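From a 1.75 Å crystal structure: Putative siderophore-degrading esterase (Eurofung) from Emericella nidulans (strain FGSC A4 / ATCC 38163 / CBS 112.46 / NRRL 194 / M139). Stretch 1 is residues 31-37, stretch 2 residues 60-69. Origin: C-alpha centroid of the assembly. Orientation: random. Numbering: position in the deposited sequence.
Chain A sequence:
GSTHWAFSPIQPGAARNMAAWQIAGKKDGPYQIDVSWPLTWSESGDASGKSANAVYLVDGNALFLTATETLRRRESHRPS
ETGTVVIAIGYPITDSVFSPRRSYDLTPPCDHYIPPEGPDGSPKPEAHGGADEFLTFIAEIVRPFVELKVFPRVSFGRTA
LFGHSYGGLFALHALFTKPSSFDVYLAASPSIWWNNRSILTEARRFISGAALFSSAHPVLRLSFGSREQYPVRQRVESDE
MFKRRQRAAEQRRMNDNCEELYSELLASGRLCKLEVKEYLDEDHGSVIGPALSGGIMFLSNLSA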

# COMPACT_ATOMS: atom_id res chain seq x y z
N TYR A 31 -21.64 -8.32 -8.90
CA TYR A 31 -20.41 -7.58 -8.67
C TYR A 31 -20.52 -6.85 -7.35
O TYR A 31 -21.63 -6.61 -6.85
N GLN A 32 -19.37 -6.51 -6.78
CA GLN A 32 -19.30 -5.68 -5.58
C GLN A 32 -18.48 -4.47 -5.97
O GLN A 32 -17.35 -4.61 -6.44
N ILE A 33 -19.05 -3.28 -5.79
CA ILE A 33 -18.29 -2.05 -5.99
C ILE A 33 -18.02 -1.41 -4.63
O ILE A 33 -18.93 -1.30 -3.81
N ASP A 34 -16.77 -1.06 -4.37
CA ASP A 34 -16.38 -0.34 -3.17
C ASP A 34 -16.00 1.06 -3.62
O ASP A 34 -15.29 1.20 -4.61
N VAL A 35 -16.49 2.07 -2.91
CA VAL A 35 -16.24 3.47 -3.24
C VAL A 35 -15.73 4.21 -2.01
O VAL A 35 -16.31 4.09 -0.94
N SER A 36 -14.66 4.98 -2.17
CA SER A 36 -14.18 5.87 -1.12
C SER A 36 -13.99 7.27 -1.66
O SER A 36 -13.77 7.46 -2.85
N TRP A 37 -14.08 8.25 -0.76
CA TRP A 37 -13.96 9.65 -1.13
C TRP A 37 -13.15 10.42 -0.09
O TRP A 37 -12.93 9.92 1.01
N GLY A 60 -10.97 -5.39 -7.58
CA GLY A 60 -11.30 -4.35 -6.60
C GLY A 60 -11.08 -4.72 -5.14
O GLY A 60 -10.58 -3.89 -4.37
N ASN A 61 -11.42 -5.95 -4.78
CA ASN A 61 -11.31 -6.41 -3.39
C ASN A 61 -9.87 -6.41 -2.88
O ASN A 61 -9.65 -6.32 -1.68
N ALA A 62 -8.90 -6.56 -3.79
CA ALA A 62 -7.48 -6.64 -3.44
C ALA A 62 -6.75 -5.30 -3.39
O ALA A 62 -5.64 -5.22 -2.85
N LEU A 63 -7.35 -4.26 -3.97
CA LEU A 63 -6.68 -2.96 -4.20
C LEU A 63 -7.33 -1.73 -3.58
O LEU A 63 -6.67 -0.70 -3.43
N PHE A 64 -8.62 -1.83 -3.24
CA PHE A 64 -9.42 -0.70 -2.78
C PHE A 64 -8.80 0.05 -1.61
O PHE A 64 -8.65 1.27 -1.66
N LEU A 65 -8.45 -0.69 -0.57
CA LEU A 65 -7.97 -0.09 0.67
C LEU A 65 -6.61 0.59 0.50
O LEU A 65 -6.39 1.67 1.06
N THR A 66 -5.73 -0.01 -0.30
CA THR A 66 -4.40 0.54 -0.57
C THR A 66 -4.52 1.83 -1.36
O THR A 66 -3.87 2.81 -1.04
N ALA A 67 -5.35 1.82 -2.40
CA ALA A 67 -5.58 3.03 -3.19
C ALA A 67 -6.17 4.14 -2.32
O ALA A 67 -5.71 5.29 -2.36
N THR A 68 -7.17 3.79 -1.51
CA THR A 68 -7.83 4.74 -0.62
C THR A 68 -6.82 5.42 0.32
O THR A 68 -6.77 6.65 0.41
N GLU A 69 -6.01 4.61 0.99
CA GLU A 69 -5.09 5.17 1.98
C GLU A 69 -3.94 5.95 1.37
O GLU A 69 -3.54 6.98 1.91

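Packing of strand 31-36 against the helix of stretch 2, whose axes run nearly parallel (4°) and approach to 9.1 Å. Strand alternation sends the CA-to-CB bonds of Gln32, Asp34 and Ser36 toward the helix and those of Ile33 and Val35 away from it. Packing centres on Phe64 (chi1 t, chi2 66°), which points toward the strand and has the largest covered area, 86 Å². Asp34 (chi1 m) CB lies over one face of the Phe64 ring, 3.4 Å from its centroid and only 5° off the normal, a CH-pi contact. The ring edge meets backbone, with Phe64 CE1 3.5 Å from Ser36 N and 3.6 Å from Val35 C, so Val35 touches the helix through its main chain although its CA-to-CB bond points away. Ser36 CB lies 3.7 Å from Phe64 CZ. The CA-to-CB bonds of Asn61 and Thr68 point sideways, but the end of Asn61 comes nearer the strand. Ser36 (p) and Thr68 (m) pair their hydroxyls, Ser36 OG to Thr68 OG1, at 2.7 Å; Thr68 OG1 donates to Phe64 O, one turn back, at 2.8 Å. Within the strand, extended Gln32 (chi1 t, chi2 t) donates from NE2 to Asp34 OD2 at 2.9 Å, nearly linear at 166°. A single water joins Gln32 NE2 and Asn61 ND2 (chi1 m), both donors, 3.6 Å apart without bonding: it accepts from Gln32 NE2 at 3.2 Å and from Asn61 ND2 at 2.8 Å.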

# COMPACT_ATOMS: atom_id res chain seq x y z
CB TYR A 31 -20.16 -6.59 -9.80
CG TYR A 31 -19.82 -7.24 -11.11
CD1 TYR A 31 -18.55 -7.75 -11.34
CD2 TYR A 31 -20.77 -7.36 -12.13
CE1 TYR A 31 -18.22 -8.35 -12.55
CE2 TYR A 31 -20.46 -7.96 -13.34
CZ TYR A 31 -19.18 -8.46 -13.55
OH TYR A 31 -18.87 -9.06 -14.75
CB GLN A 32 -18.62 -6.43 -4.44
CG GLN A 32 -18.47 -5.62 -3.16
CD GLN A 32 -17.81 -6.40 -2.05
OE1 GLN A 32 -18.25 -7.50 -1.69
NE2 GLN A 32 -16.74 -5.84 -1.48
CB ILE A 33 -18.95 -1.09 -7.02
CG1 ILE A 33 -20.27 -0.49 -6.52
CG2 ILE A 33 -19.17 -1.81 -8.34
CD1 ILE A 33 -20.65 0.79 -7.26
CB ASP A 34 -15.20 -1.01 -2.47
CG ASP A 34 -15.59 -2.29 -1.75
OD1 ASP A 34 -16.10 -2.20 -0.61
OD2 ASP A 34 -15.36 -3.38 -2.31
CB VAL A 35 -17.51 4.16 -3.78
CG1 VAL A 35 -17.21 5.59 -4.20
CG2 VAL A 35 -18.09 3.37 -4.95
CB SER A 36 -12.87 5.38 -0.51
OG SER A 36 -11.80 5.48 -1.43
CB TRP A 37 -15.35 10.26 -1.36
CG TRP A 37 -16.32 10.10 -0.24
CD1 TRP A 37 -16.59 11.01 0.73
CD2 TRP A 37 -17.17 8.98 0.02
NE1 TRP A 37 -17.55 10.53 1.59
CE2 TRP A 37 -17.92 9.28 1.17
CE3 TRP A 37 -17.37 7.75 -0.61
CZ2 TRP A 37 -18.86 8.40 1.71
CZ3 TRP A 37 -18.29 6.87 -0.08
CH2 TRP A 37 -19.02 7.20 1.07
CB ASN A 61 -11.88 -7.83 -3.19
CG ASN A 61 -13.24 -8.03 -3.82
OD1 ASN A 61 -13.33 -8.30 -5.00
ND2 ASN A 61 -14.30 -7.92 -3.02
CB ALA A 62 -6.76 -7.56 -4.41
CB LEU A 63 -6.58 -2.72 -5.70
CG LEU A 63 -5.94 -3.83 -6.55
CD1 LEU A 63 -5.99 -3.43 -8.01
CD2 LEU A 63 -4.51 -4.10 -6.11
CB PHE A 64 -10.81 -1.21 -2.38
CG PHE A 64 -11.70 -0.16 -1.78
CD1 PHE A 64 -12.15 0.91 -2.55
CD2 PHE A 64 -12.11 -0.26 -0.46
CE1 PHE A 64 -13.00 1.86 -2.00
CE2 PHE A 64 -12.95 0.69 0.09
CZ PHE A 64 -13.40 1.76 -0.68
CB LEU A 65 -7.93 -1.13 1.80
CG LEU A 65 -9.25 -1.82 2.17
CD1 LEU A 65 -9.01 -2.90 3.21
CD2 LEU A 65 -10.28 -0.82 2.67
CB THR A 66 -3.51 -0.47 -1.35
OG1 THR A 66 -3.35 -1.66 -0.58
CG2 THR A 66 -2.12 0.12 -1.65
CB ALA A 67 -6.50 2.74 -4.36
CB THR A 68 -8.94 4.04 0.18
OG1 THR A 68 -9.95 3.59 -0.74
CG2 THR A 68 -9.55 4.97 1.23
CB GLU A 69 -4.56 4.08 2.89
CG GLU A 69 -4.00 4.64 4.19
CD GLU A 69 -3.84 3.56 5.22
OE1 GLU A 69 -2.95 2.73 5.02
OE2 GLU A 69 -4.62 3.54 6.20
O HOH W 1 -14.26 -7.51 -0.22